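Long-range contacts in putative uncharacterized protein SMU.776 (Streptococcus mutans, PDB 3LDF), which probably methylates RNA, using S-adenosyl-L-methionine as methyl donor, and binds the spent cofactor S-adenosyl-L-homocysteine: residues Leu14-Gln19 and Gln371-Asn376; Ile176-Ile181 and Ile195-Arg200; Arg200-Glu205 and Asp358-Pro363; Lys214-Leu219 and Met236-Val241; Asn324-Ala329 and Val380-Val385. All coordinates share one frame; numbering follows the deposited sequence.

Contact 1. Residues Leu14-Gln19 and Gln371-Asn376; sequences LKRGVQ and QDESSN
Arg16 reaches over Val18 to the backbone of Gln371 for the one direct polar bond of the contact. NH1 of Arg16 donates to the carbonyl O of Gln371 at 2.9 Å, but the N-H...O angle of 126° marks it as weak. The acceptor lies at the guanidinium edge, near its plane. With CG between the backbone N and the carbonyl carbon (chi1 62°) and the chain extended from CG to NE, the arginine spans this distance. Electrostatically, NH2 of Arg16 stays 4.1 Å from OE1 of Glu373, beyond a salt bridge, although the planes of the two groups are 19° apart. Van der Waals contacts centre on Val18, whose methyls meet oxygens: CG2 is 3.8 Å from O of Gln371 and CG1 3.8 Å from OD2 of Asp372. CG2 lies against one face of the Arg16 guanidinium, offset toward its rim. A water donates to OD2 of Asp372 at 2.7 Å and accepts from the backbone N of Gln19. Gly17, with positive phi, closes helix 8-16 in a Schellman motif. The loop between strands 355-360 and 379-384 of the methyltransferase fold thus meets this PUA-like-domain helix end, beside strand 20-22, where Leu20 touches Asp372.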
# COMPACT_ATOMS: atom_id res chain seq x y z
N LEU A 14 19.37 -16.47 2.77
CA LEU A 14 18.44 -17.57 2.94
C LEU A 14 18.46 -17.98 4.39
O LEU A 14 17.41 -18.18 5.00
CB LEU A 14 18.81 -18.77 2.03
CG LEU A 14 18.70 -18.59 0.51
CD1 LEU A 14 19.35 -19.76 -0.26
CD2 LEU A 14 17.19 -18.35 0.02
N LYS A 15 19.64 -18.07 4.98
CA LYS A 15 19.70 -18.63 6.33
C LYS A 15 19.19 -17.67 7.41
O LYS A 15 18.86 -18.11 8.50
CB LYS A 15 21.09 -19.20 6.63
CG LYS A 15 21.45 -20.33 5.64
CD LYS A 15 22.79 -20.99 5.95
CE LYS A 15 22.98 -22.22 5.08
NZ LYS A 15 23.95 -23.15 5.69
N ARG A 16 19.12 -16.37 7.12
CA ARG A 16 18.47 -15.49 8.07
C ARG A 16 16.93 -15.37 7.88
O ARG A 16 16.24 -14.80 8.71
CB ARG A 16 19.19 -14.14 8.28
CG ARG A 16 19.32 -13.22 7.07
CD ARG A 16 20.00 -11.86 7.49
NE ARG A 16 19.92 -10.89 6.39
CZ ARG A 16 18.93 -10.02 6.20
NH1 ARG A 16 17.90 -9.95 7.05
NH2 ARG A 16 18.96 -9.21 5.13
N GLY A 17 16.41 -15.94 6.80
CA GLY A 17 14.99 -15.98 6.62
C GLY A 17 14.44 -15.01 5.59
O GLY A 17 13.21 -14.81 5.55
N VAL A 18 15.33 -14.41 4.78
CA VAL A 18 14.88 -13.59 3.61
C VAL A 18 14.42 -14.51 2.46
O VAL A 18 15.14 -15.42 2.04
CB VAL A 18 15.98 -12.54 3.09
CG1 VAL A 18 15.47 -11.69 1.87
CG2 VAL A 18 16.48 -11.65 4.22
N GLN A 19 13.21 -14.24 1.96
CA GLN A 19 12.56 -15.05 0.95
C GLN A 19 12.86 -14.51 -0.42
O GLN A 19 12.92 -15.27 -1.41
CB GLN A 19 11.03 -15.07 1.19
CG GLN A 19 10.57 -15.81 2.45
CD GLN A 19 9.06 -15.60 2.74
OE1 GLN A 19 8.24 -15.64 1.85
NE2 GLN A 19 8.73 -15.36 4.00
N GLN A 371 11.92 -10.66 8.89
CA GLN A 371 13.36 -10.71 8.51
C GLN A 371 13.81 -9.79 7.39
O GLN A 371 14.99 -9.72 7.08
CB GLN A 371 13.76 -12.12 8.15
CG GLN A 371 14.34 -12.84 9.32
CD GLN A 371 13.34 -13.11 10.39
OE1 GLN A 371 13.61 -12.86 11.57
NE2 GLN A 371 12.16 -13.64 10.02
N ASP A 372 12.86 -9.09 6.78
CA ASP A 372 13.15 -8.26 5.64
C ASP A 372 12.37 -6.96 5.81
O ASP A 372 11.16 -6.87 5.61
CB ASP A 372 12.84 -9.01 4.33
CG ASP A 372 13.21 -8.21 3.09
OD1 ASP A 372 13.62 -7.04 3.23
OD2 ASP A 372 13.09 -8.76 1.96
N GLU A 373 13.13 -5.94 6.17
CA GLU A 373 12.66 -4.67 6.71
C GLU A 373 12.08 -3.85 5.57
O GLU A 373 11.11 -3.07 5.74
CB GLU A 373 13.87 -3.96 7.34
CG GLU A 373 15.19 -4.16 6.50
CD GLU A 373 15.92 -5.53 6.70
OE1 GLU A 373 16.96 -5.77 6.03
OE2 GLU A 373 15.48 -6.35 7.54
N SER A 374 12.66 -4.08 4.40
CA SER A 374 12.19 -3.52 3.14
C SER A 374 10.73 -3.85 2.77
O SER A 374 10.04 -2.99 2.20
CB SER A 374 13.11 -4.01 2.04
OG SER A 374 13.48 -2.91 1.26
N SER A 375 10.25 -5.05 3.10
CA SER A 375 8.83 -5.40 3.01
C SER A 375 7.85 -4.46 3.74
O SER A 375 6.68 -4.36 3.32
CB SER A 375 8.57 -6.87 3.41
OG SER A 375 8.70 -7.08 4.81
N ASN A 376 8.29 -3.78 4.80
CA ASN A 376 7.36 -2.94 5.53
C ASN A 376 7.38 -1.55 4.86
O ASN A 376 8.04 -0.62 5.37
CB ASN A 376 7.67 -2.89 7.06
CG ASN A 376 6.46 -2.40 7.88
OD1 ASN A 376 5.53 -1.84 7.31
ND2 ASN A 376 6.46 -2.61 9.22
O HOH W 1 11.95 -11.23 1.82

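Contact 2. Residues Ile176-Ile181 and Ile195-Arg200; sequences ILENGI and IFLDQR. With SAH (S-adenosyl-L-homocysteine), chain B.
Glu178 lays its carboxylate against the aliphatic part of Arg200, OE2 standing 3.4 Å from CB of Arg200 and CG of Glu178 3.7 Å from CG of Arg200. The charged ends do not meet: OE2 of Glu178 is 5.0 Å from NH1 of Arg200, and the carboxylate and guanidinium planes are 73° apart. Water fills the gap, donating to OE2 of Glu178 at 2.7 Å and accepting from NH1 of Arg200 at 3.1 Å, in the guanidinium plane at its edge. The extended glutamate, CG anti to N at chi1 -175°, carries the carboxylate to the loop, where CD1 of Ile195 and CD2 of Leu197 each lie 4.2 Å from OE2. Farther out, Arg203 forms a salt bridge with OE1 of Glu178, and Asp365 one with NH2 of Arg200, so each buried charge has an opposite partner. The backbone probably sets both groups: a type I' turn from Glu178 to Ile181 joins strands 174-178 and 181-185 as a hairpin, while Gln199 sits at the N-cap of helix 200-210, just before Arg200. On the loop, Phe196 places CE2 3.7 Å from CB of S-adenosyl-L-homocysteine, which brings this hairpin-to-loop contact to the border of a class I methyltransferase cofactor pocket.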
# COMPACT_ATOMS: atom_id res chain seq x y z
N ILE A 176 -18.02 0.22 0.35
CA ILE A 176 -17.55 -0.70 1.37
C ILE A 176 -17.51 0.07 2.71
O ILE A 176 -17.72 1.32 2.74
CB ILE A 176 -16.17 -1.35 0.99
CG1 ILE A 176 -15.05 -0.29 0.76
CG2 ILE A 176 -16.32 -2.28 -0.26
CD1 ILE A 176 -14.54 0.44 2.00
N LEU A 177 -17.25 -0.64 3.80
CA LEU A 177 -17.18 -0.06 5.14
C LEU A 177 -15.77 -0.28 5.68
O LEU A 177 -15.22 -1.41 5.56
CB LEU A 177 -18.24 -0.71 6.05
CG LEU A 177 -18.97 0.12 7.13
CD1 LEU A 177 -19.93 1.18 6.46
CD2 LEU A 177 -19.78 -0.83 8.10
N GLU A 178 -15.18 0.80 6.25
CA GLU A 178 -13.89 0.73 6.98
C GLU A 178 -13.94 1.57 8.27
O GLU A 178 -14.18 2.79 8.24
CB GLU A 178 -12.74 1.28 6.11
CG GLU A 178 -11.37 1.13 6.75
CD GLU A 178 -10.30 1.92 6.04
OE1 GLU A 178 -10.27 3.14 6.29
OE2 GLU A 178 -9.48 1.32 5.27
N ASN A 179 -13.69 0.95 9.41
CA ASN A 179 -13.83 1.66 10.70
C ASN A 179 -15.30 2.16 10.93
O ASN A 179 -15.50 3.12 11.67
CB ASN A 179 -12.82 2.82 10.82
CG ASN A 179 -11.30 2.39 10.64
OD1 ASN A 179 -10.51 3.08 9.93
ND2 ASN A 179 -10.90 1.30 11.28
N GLY A 180 -16.31 1.50 10.33
CA GLY A 180 -17.73 1.89 10.58
C GLY A 180 -18.23 3.01 9.67
O GLY A 180 -19.39 3.44 9.80
N ILE A 181 -17.38 3.43 8.70
CA ILE A 181 -17.58 4.62 7.78
C ILE A 181 -17.54 4.14 6.30
O ILE A 181 -16.80 3.21 5.95
CB ILE A 181 -16.42 5.70 8.16
CG1 ILE A 181 -16.66 6.40 9.51
CG2 ILE A 181 -15.95 6.69 7.08
CD1 ILE A 181 -18.03 6.42 9.96
N ILE A 195 -9.13 3.78 -2.91
CA ILE A 195 -8.64 3.76 -1.54
C ILE A 195 -7.38 2.85 -1.49
O ILE A 195 -7.33 1.83 -2.17
CB ILE A 195 -9.77 3.24 -0.56
CG1 ILE A 195 -9.36 3.48 0.91
CG2 ILE A 195 -10.03 1.75 -0.71
CD1 ILE A 195 -10.55 3.51 1.84
N PHE A 196 -6.39 3.25 -0.68
CA PHE A 196 -5.31 2.44 -0.19
C PHE A 196 -5.69 1.98 1.20
O PHE A 196 -5.64 2.77 2.19
CB PHE A 196 -3.99 3.28 -0.15
CG PHE A 196 -3.47 3.60 -1.54
CD1 PHE A 196 -2.58 2.71 -2.19
CD2 PHE A 196 -3.99 4.71 -2.26
CE1 PHE A 196 -2.15 2.97 -3.52
CE2 PHE A 196 -3.58 4.98 -3.53
CZ PHE A 196 -2.65 4.10 -4.20
N LEU A 197 -6.00 0.70 1.28
CA LEU A 197 -6.44 0.07 2.50
C LEU A 197 -5.39 0.10 3.56
O LEU A 197 -5.73 -0.04 4.76
CB LEU A 197 -6.83 -1.40 2.25
CG LEU A 197 -8.00 -1.59 1.26
CD1 LEU A 197 -8.15 -3.06 0.80
CD2 LEU A 197 -9.37 -0.95 1.72
N ASP A 198 -4.12 0.22 3.15
CA ASP A 198 -3.01 0.10 4.12
C ASP A 198 -2.90 1.27 5.11
O ASP A 198 -2.18 1.19 6.10
CB ASP A 198 -1.67 -0.26 3.47
CG ASP A 198 -0.99 0.92 2.73
OD1 ASP A 198 -1.59 1.97 2.42
OD2 ASP A 198 0.21 0.75 2.42
N GLN A 199 -3.71 2.30 4.87
CA GLN A 199 -3.76 3.49 5.72
C GLN A 199 -4.98 3.47 6.65
O GLN A 199 -5.29 4.49 7.33
CB GLN A 199 -3.70 4.77 4.84
CG GLN A 199 -2.21 4.95 4.36
CD GLN A 199 -2.14 5.78 3.11
OE1 GLN A 199 -3.06 5.75 2.31
NE2 GLN A 199 -1.11 6.61 2.98
N ARG A 200 -5.63 2.32 6.69
CA ARG A 200 -6.80 2.10 7.55
C ARG A 200 -6.66 2.71 8.99
O ARG A 200 -7.62 3.29 9.51
CB ARG A 200 -7.14 0.59 7.68
CG ARG A 200 -8.29 0.28 8.68
CD ARG A 200 -8.80 -1.15 8.67
NE ARG A 200 -7.77 -2.11 9.08
CZ ARG A 200 -6.97 -2.81 8.26
NH1 ARG A 200 -7.07 -2.73 6.92
NH2 ARG A 200 -6.07 -3.63 8.81
N SAH B . -2.82 10.12 -0.43
CA SAH B . -3.76 9.46 -1.39
CB SAH B . -2.99 8.46 -2.32
CG SAH B . -2.07 9.18 -3.37
SD SAH B . -2.19 8.47 -5.02
C SAH B . -4.86 8.88 -0.56
O SAH B . -4.91 9.16 0.67
OXT SAH B . -5.69 8.10 -1.09
C5' SAH B . -1.23 9.69 -5.92
C4' SAH B . -2.01 10.97 -6.33
O4' SAH B . -1.12 12.10 -6.45
C3' SAH B . -2.74 10.88 -7.69
O3' SAH B . -4.10 11.17 -7.42
C2' SAH B . -2.21 12.02 -8.56
O2' SAH B . -3.30 12.73 -9.16
C1' SAH B . -1.60 12.97 -7.50
N9 SAH B . -0.48 13.86 -7.92
C8 SAH B . 0.71 13.50 -8.54
N7 SAH B . 1.51 14.59 -8.70
C5 SAH B . 0.84 15.66 -8.17
C6 SAH B . 1.10 17.10 -7.99
N6 SAH B . 2.28 17.63 -8.42
N1 SAH B . 0.15 17.86 -7.35
C2 SAH B . -1.03 17.34 -6.92
N3 SAH B . -1.32 16.04 -7.04
C4 SAH B . -0.46 15.17 -7.66
O HOH W 2 -9.22 -1.37 5.23

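Contact 3. Residues Arg200-Glu205 and Asp358-Pro363; sequences RQVRNE and DLQQLP
OE2 of Glu205 accepts a hydrogen bond from a water at 2.7 Å, and the same water lies 3.1 Å from OD2 of Asp358, although it has more acceptors than protons to give. The two carboxylates carry like charge, with OE2 of Glu205 4.3 Å from OD2 of Asp358; the water between them probably eases their repulsion. Beside this pair, Gln360 approaches Glu205 from the opposite direction, its amide plane nearly perpendicular to the carboxylate at 84°. Its extended chain, with CG anti to the carbonyl carbon at chi1 -85°, brings CD of Gln360 to 4.0 Å from CG2 of Val202. These side chains lie between helix 200-210 and strand 355-360, an edge strand of the seven-stranded Rossmann-like methyltransferase sheet; the axes of residues 200-205 and 358-360 approach to 10.7 Å, with 136° between their N-to-C directions. Past the strand, Pro363 takes over as the apolar partner. Its CB lies 3.6 Å from NH2 of Arg200, oblique to the guanidinium, whose NH2 is salt-bridged to Asp365. The amide end of Gln201 slides past the same ring in the reverse sense, CD standing 3.8 Å from CB of Pro363. A second water lies between OE1 of Gln201 and O of Leu362.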
# COMPACT_ATOMS: atom_id res chain seq x y z
N ARG A 200 -5.63 2.32 6.69
CA ARG A 200 -6.80 2.10 7.55
C ARG A 200 -6.66 2.71 8.99
O ARG A 200 -7.62 3.29 9.51
CB ARG A 200 -7.14 0.59 7.68
CG ARG A 200 -8.29 0.28 8.68
CD ARG A 200 -8.80 -1.15 8.67
NE ARG A 200 -7.77 -2.11 9.08
CZ ARG A 200 -6.97 -2.81 8.26
NH1 ARG A 200 -7.07 -2.73 6.92
NH2 ARG A 200 -6.07 -3.63 8.81
N GLN A 201 -5.52 2.48 9.63
CA GLN A 201 -5.35 2.87 11.06
C GLN A 201 -5.07 4.40 11.29
O GLN A 201 -5.40 4.96 12.38
CB GLN A 201 -4.23 1.98 11.69
CG GLN A 201 -4.64 0.45 11.82
CD GLN A 201 -3.58 -0.41 12.50
OE1 GLN A 201 -2.46 0.04 12.80
NE2 GLN A 201 -3.90 -1.67 12.71
N VAL A 202 -4.44 5.04 10.29
CA VAL A 202 -4.23 6.51 10.24
C VAL A 202 -5.67 7.16 10.08
O VAL A 202 -6.05 8.04 10.87
CB VAL A 202 -3.29 6.91 9.05
CG1 VAL A 202 -2.99 8.50 9.06
CG2 VAL A 202 -1.97 6.05 9.03
N ARG A 203 -6.46 6.64 9.13
CA ARG A 203 -7.88 7.06 8.97
C ARG A 203 -8.70 6.90 10.25
O ARG A 203 -9.43 7.82 10.63
CB ARG A 203 -8.58 6.39 7.77
CG ARG A 203 -8.18 7.04 6.41
CD ARG A 203 -8.91 6.49 5.17
NE ARG A 203 -8.66 5.06 4.99
CZ ARG A 203 -7.74 4.51 4.18
NH1 ARG A 203 -6.90 5.24 3.41
NH2 ARG A 203 -7.67 3.20 4.15
N ASN A 204 -8.55 5.75 10.93
CA ASN A 204 -9.24 5.47 12.20
C ASN A 204 -8.93 6.51 13.36
O ASN A 204 -9.81 6.98 14.16
CB ASN A 204 -8.89 4.05 12.67
CG ASN A 204 -9.64 3.67 13.90
OD1 ASN A 204 -9.06 3.52 14.98
ND2 ASN A 204 -10.93 3.56 13.77
N GLU A 205 -7.65 6.86 13.43
CA GLU A 205 -7.19 7.87 14.36
C GLU A 205 -7.91 9.21 14.11
O GLU A 205 -8.31 9.84 15.05
CB GLU A 205 -5.71 7.97 14.15
CG GLU A 205 -4.92 8.80 14.98
CD GLU A 205 -3.42 8.53 14.66
OE1 GLU A 205 -3.02 8.53 13.45
OE2 GLU A 205 -2.67 8.32 15.62
N ASP A 358 5.05 10.09 16.56
CA ASP A 358 4.66 8.69 16.28
C ASP A 358 5.25 8.25 14.93
O ASP A 358 5.46 9.08 14.03
CB ASP A 358 3.11 8.60 16.28
CG ASP A 358 2.55 7.15 16.47
OD1 ASP A 358 3.21 6.26 17.04
OD2 ASP A 358 1.38 6.92 16.12
N LEU A 359 5.53 6.94 14.79
CA LEU A 359 5.73 6.31 13.47
C LEU A 359 4.70 5.19 13.30
O LEU A 359 4.63 4.30 14.16
CB LEU A 359 7.16 5.72 13.32
CG LEU A 359 7.48 4.75 12.10
CD1 LEU A 359 7.30 5.45 10.73
CD2 LEU A 359 8.96 4.29 12.23
N GLN A 360 3.93 5.22 12.20
CA GLN A 360 2.97 4.17 11.86
C GLN A 360 3.47 3.47 10.61
O GLN A 360 3.91 4.13 9.68
CB GLN A 360 1.56 4.74 11.56
CG GLN A 360 0.75 4.94 12.88
CD GLN A 360 -0.47 5.86 12.78
OE1 GLN A 360 -0.34 7.11 12.73
NE2 GLN A 360 -1.66 5.25 12.78
N GLN A 361 3.32 2.14 10.54
CA GLN A 361 3.70 1.39 9.32
C GLN A 361 2.55 0.42 8.99
O GLN A 361 1.43 0.68 9.42
CB GLN A 361 5.08 0.71 9.48
CG GLN A 361 6.22 1.72 9.71
CD GLN A 361 7.62 1.13 9.39
OE1 GLN A 361 8.30 0.67 10.28
NE2 GLN A 361 8.00 1.08 8.11
N LEU A 362 2.82 -0.70 8.30
CA LEU A 362 1.75 -1.50 7.68
C LEU A 362 0.89 -2.21 8.77
O LEU A 362 1.44 -2.76 9.71
CB LEU A 362 2.31 -2.53 6.68
CG LEU A 362 2.89 -2.08 5.33
CD1 LEU A 362 3.50 -3.29 4.58
CD2 LEU A 362 1.81 -1.50 4.46
N PRO A 363 -0.46 -2.17 8.64
CA PRO A 363 -1.30 -2.94 9.59
C PRO A 363 -1.20 -4.45 9.37
O PRO A 363 -0.69 -4.89 8.33
CB PRO A 363 -2.69 -2.39 9.34
CG PRO A 363 -2.67 -1.95 7.81
CD PRO A 363 -1.24 -1.50 7.58
O HOH W 3 0.44 -1.17 12.22
O HOH W 4 -0.27 9.42 15.19

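Contact 4. Residues Lys214-Leu219 and Met236-Val241; sequences KTVLNL and MATTSV
Leu217 and Thr239 meet on the face of a parallel strand pair that belongs to a beta-alpha-beta unit, strand 215-219, helix 225-232 and strand 237-242, in the Rossmann-like methyltransferase sheet. The axes run 12° from parallel and 4.8 Å apart. Backbone bonds tie them in one register, from Val216 N to Ala237 O up to Val241 N to Asn218 O at 2.9 Å. With CG anti to its own N (chi1 -179°), Leu217 turns CD1 back over the neighbouring strand, where it lies 3.8 Å from CG2 of Thr239 and 3.9 Å from CG2 of Val241. Leu219 takes the other course, CG anti to the carbonyl carbon at chi1 -62°, and lies alongside Val241, pointing the same way. Helix 272-281 covers this face: Tyr275 touches Leu217, Thr239 and Val241, and Phe276 touches Leu219. On the face of Val216, Asn218, Thr238 and Ser240, CG2 of Thr238 packs 4.1 Å from CB of Val216 while OG1 of Thr238 bonds to ND1 of His265. Ser227 of the connecting helix holds both ND2 of Asn218 and OG of Ser240, joining helix to sheet. Near the cofactor-binding residues, Leu219 approaches Val272 and Val241 precedes Asp242. At the exposed end, the methionine bends at its last torsion, and CE of Met236 rests 3.8 Å from CG2 of Thr215.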
# COMPACT_ATOMS: atom_id res chain seq x y z
N LYS A 214 -10.42 21.15 14.31
CA LYS A 214 -9.18 21.67 13.61
C LYS A 214 -9.38 21.83 12.10
O LYS A 214 -10.22 21.12 11.50
CB LYS A 214 -7.97 20.70 13.79
CG LYS A 214 -7.52 20.37 15.25
CD LYS A 214 -6.90 21.55 15.99
CE LYS A 214 -6.52 21.16 17.46
NZ LYS A 214 -6.48 22.45 18.21
N THR A 215 -8.59 22.71 11.49
CA THR A 215 -8.54 22.80 10.01
C THR A 215 -7.44 21.86 9.41
O THR A 215 -6.32 21.74 9.96
CB THR A 215 -8.29 24.23 9.59
OG1 THR A 215 -7.10 24.71 10.24
CG2 THR A 215 -9.46 25.11 10.09
N VAL A 216 -7.80 21.14 8.34
CA VAL A 216 -6.94 20.10 7.76
C VAL A 216 -6.67 20.41 6.28
O VAL A 216 -7.60 20.67 5.53
CB VAL A 216 -7.57 18.72 7.89
CG1 VAL A 216 -6.57 17.56 7.36
CG2 VAL A 216 -7.94 18.47 9.39
N LEU A 217 -5.38 20.50 5.90
CA LEU A 217 -4.99 20.48 4.47
C LEU A 217 -4.50 19.05 4.10
O LEU A 217 -3.62 18.49 4.79
CB LEU A 217 -3.89 21.55 4.23
CG LEU A 217 -3.37 21.69 2.78
CD1 LEU A 217 -4.46 22.16 1.79
CD2 LEU A 217 -2.08 22.62 2.69
N ASN A 218 -5.08 18.46 3.04
CA ASN A 218 -4.77 17.08 2.56
C ASN A 218 -4.18 17.16 1.17
O ASN A 218 -4.90 17.44 0.23
CB ASN A 218 -6.05 16.24 2.51
CG ASN A 218 -5.80 14.75 2.19
OD1 ASN A 218 -4.63 14.26 2.13
ND2 ASN A 218 -6.92 14.01 1.98
N LEU A 219 -2.89 16.89 1.05
CA LEU A 219 -2.11 17.08 -0.22
C LEU A 219 -1.91 15.73 -0.95
O LEU A 219 -1.63 14.71 -0.28
CB LEU A 219 -0.73 17.67 0.12
CG LEU A 219 -0.76 19.07 0.79
CD1 LEU A 219 0.64 19.60 1.12
CD2 LEU A 219 -1.42 20.09 -0.19
N MET A 236 -13.11 20.79 11.92
CA MET A 236 -13.79 22.06 11.63
C MET A 236 -13.87 22.33 10.09
O MET A 236 -14.86 22.82 9.60
CB MET A 236 -13.08 23.22 12.32
CG MET A 236 -13.85 24.57 12.20
SD MET A 236 -12.77 26.01 12.61
CE MET A 236 -12.75 26.79 11.02
N ALA A 237 -12.85 21.95 9.33
CA ALA A 237 -12.93 22.12 7.91
C ALA A 237 -11.82 21.30 7.27
O ALA A 237 -10.79 21.01 7.94
CB ALA A 237 -12.80 23.69 7.58
N THR A 238 -12.00 20.89 6.00
CA THR A 238 -10.92 20.21 5.25
C THR A 238 -10.72 20.81 3.84
O THR A 238 -11.64 21.28 3.20
CB THR A 238 -11.15 18.68 5.12
OG1 THR A 238 -12.33 18.44 4.33
CG2 THR A 238 -11.35 17.99 6.53
N THR A 239 -9.49 20.75 3.35
CA THR A 239 -9.14 21.15 1.95
C THR A 239 -8.31 20.05 1.33
O THR A 239 -7.28 19.70 1.91
CB THR A 239 -8.34 22.46 1.88
OG1 THR A 239 -9.18 23.47 2.35
CG2 THR A 239 -7.94 22.85 0.41
N SER A 240 -8.75 19.54 0.17
CA SER A 240 -8.20 18.34 -0.45
C SER A 240 -7.69 18.74 -1.82
O SER A 240 -8.48 19.11 -2.68
CB SER A 240 -9.27 17.23 -0.61
OG SER A 240 -9.92 16.90 0.64
N VAL A 241 -6.37 18.63 -2.03
CA VAL A 241 -5.71 19.10 -3.26
C VAL A 241 -5.11 17.95 -4.10
O VAL A 241 -4.22 17.23 -3.62
CB VAL A 241 -4.52 20.05 -2.92
CG1 VAL A 241 -3.94 20.66 -4.20
CG2 VAL A 241 -5.00 21.15 -1.99

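Contact 5. Residues Asn324-Ala329 and Val380-Val385; sequences NGLIIA and VFTIKV
Ile327 and Ile383 form a hydrogen-bonded antiparallel pair, with N of Ile327 2.8 Å from O of Ile383 and the return bond from N of Ile383 to O of Ile327 at 2.9 Å. Ala329 and Phe381 repeat the pattern, and N of Val385 reaches O of Gly325 at 2.8 Å with an N-H...O angle of 167°. The axes of 325-329 and 380-384 approach to 4.6 Å, 170° between their directions. Among the side chains, CD2 of Leu326 rests 3.8 Å from CD of Lys384, whose chain bends at chi2 (84°) and carries NZ back to a weak bond with O of Asn324. On the same face, CG2 of Ile328 meets CG1 of Val380 at 3.7 Å. Across the sheet, Ala329 touches Tyr310 of helix 306-319 and Ile345 of helix 338-349, and Ile383 touches Phe349 of the latter; Phe381 stacks edge-to-face with Tyr356. Strand 379-384 runs antiparallel between strands 325-331 and 355-360, the reversed strand characteristic of the class I methyltransferase sheet.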
# COMPACT_ATOMS: atom_id res chain seq x y z
N ASN A 324 2.02 25.43 16.68
CA ASN A 324 1.69 24.14 17.31
C ASN A 324 0.94 23.21 16.35
O ASN A 324 0.16 22.37 16.77
CB ASN A 324 0.86 24.31 18.60
CG ASN A 324 1.58 25.11 19.67
OD1 ASN A 324 1.16 26.24 20.02
ND2 ASN A 324 2.68 24.56 20.20
N GLY A 325 1.19 23.35 15.06
CA GLY A 325 0.54 22.48 14.08
C GLY A 325 1.17 21.10 14.00
O GLY A 325 2.23 20.88 14.58
N LEU A 326 0.49 20.19 13.32
CA LEU A 326 0.91 18.80 13.10
C LEU A 326 1.10 18.53 11.59
O LEU A 326 0.29 18.95 10.76
CB LEU A 326 -0.13 17.80 13.60
CG LEU A 326 -0.42 17.61 15.10
CD1 LEU A 326 -1.52 16.50 15.26
CD2 LEU A 326 0.86 17.22 15.92
N ILE A 327 2.23 17.90 11.26
CA ILE A 327 2.43 17.36 9.92
C ILE A 327 2.23 15.86 10.04
O ILE A 327 2.80 15.24 10.90
CB ILE A 327 3.83 17.72 9.34
CG1 ILE A 327 3.91 19.24 9.06
CG2 ILE A 327 4.11 17.01 7.98
CD1 ILE A 327 5.32 19.72 8.64
N ILE A 328 1.40 15.29 9.17
CA ILE A 328 1.35 13.84 8.96
C ILE A 328 2.08 13.52 7.62
O ILE A 328 1.53 13.79 6.55
CB ILE A 328 -0.16 13.34 9.00
CG1 ILE A 328 -0.80 13.79 10.35
CG2 ILE A 328 -0.27 11.82 8.73
CD1 ILE A 328 -2.22 13.33 10.61
N ALA A 329 3.32 13.02 7.70
CA ALA A 329 4.19 12.73 6.56
C ALA A 329 4.18 11.25 6.25
O ALA A 329 4.72 10.41 7.05
CB ALA A 329 5.65 13.20 6.85
N VAL A 380 4.60 6.35 8.07
CA VAL A 380 3.83 7.53 8.37
C VAL A 380 4.35 8.19 9.69
O VAL A 380 4.12 7.66 10.78
CB VAL A 380 2.31 7.23 8.49
CG1 VAL A 380 1.47 8.53 8.74
CG2 VAL A 380 1.72 6.45 7.17
N PHE A 381 5.03 9.32 9.56
CA PHE A 381 5.42 10.12 10.72
C PHE A 381 4.38 11.24 11.12
O PHE A 381 3.87 11.99 10.26
CB PHE A 381 6.80 10.77 10.46
CG PHE A 381 8.00 9.82 10.61
CD1 PHE A 381 8.34 9.31 11.86
CD2 PHE A 381 8.79 9.48 9.50
CE1 PHE A 381 9.47 8.48 12.00
CE2 PHE A 381 9.90 8.68 9.64
CZ PHE A 381 10.24 8.18 10.90
N THR A 382 4.05 11.33 12.41
CA THR A 382 3.24 12.46 12.92
C THR A 382 4.25 13.31 13.67
O THR A 382 4.95 12.80 14.54
CB THR A 382 2.13 12.04 13.92
OG1 THR A 382 1.23 11.13 13.28
CG2 THR A 382 1.28 13.29 14.45
N ILE A 383 4.35 14.58 13.24
CA ILE A 383 5.30 15.55 13.75
C ILE A 383 4.61 16.83 14.29
O ILE A 383 3.77 17.43 13.61
CB ILE A 383 6.34 15.94 12.67
CG1 ILE A 383 6.92 14.66 12.00
CG2 ILE A 383 7.45 16.83 13.30
CD1 ILE A 383 7.31 14.84 10.56
N LYS A 384 5.00 17.23 15.49
CA LYS A 384 4.46 18.40 16.18
C LYS A 384 5.41 19.56 16.02
O LYS A 384 6.63 19.41 16.21
CB LYS A 384 4.20 18.06 17.64
CG LYS A 384 3.81 19.20 18.57
CD LYS A 384 2.31 19.50 18.53
CE LYS A 384 1.88 20.31 19.74
NZ LYS A 384 0.39 20.50 19.69
N VAL A 385 4.88 20.70 15.60
CA VAL A 385 5.73 21.91 15.46
C VAL A 385 5.44 22.91 16.60
O VAL A 385 4.60 22.66 17.49
CB VAL A 385 5.67 22.47 14.03
CG1 VAL A 385 6.92 23.13 13.70
CG2 VAL A 385 5.64 21.28 13.08
OXT VAL A 385 6.07 23.93 16.75

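How the contacts relate
Contacts 2 and 4 are buried; contacts 1, 3 and 5 partly so. Contacts 3, 4 and 5 reach the seven-stranded sheet. Contacts 4 and 5, strand pairs within it, one parallel and one antiparallel, are held by regular backbone bonds, contact 5 with mainly apolar side chains, contact 4 with one largely apolar face and one polar face. Contact 3 sets a helix against the sheet's edge through water-bridged carboxylates, amides and packing on Pro363; its strand 355-360 pairs with strand 379-384 of contact 5. Contact 2 is charged and tied to contact 3 by shared Arg200 and the Glu178-Arg203 salt bridge. Contact 1 joins the PUA-like and methyltransferase parts and meets contact 3 through Asn376 and Leu362.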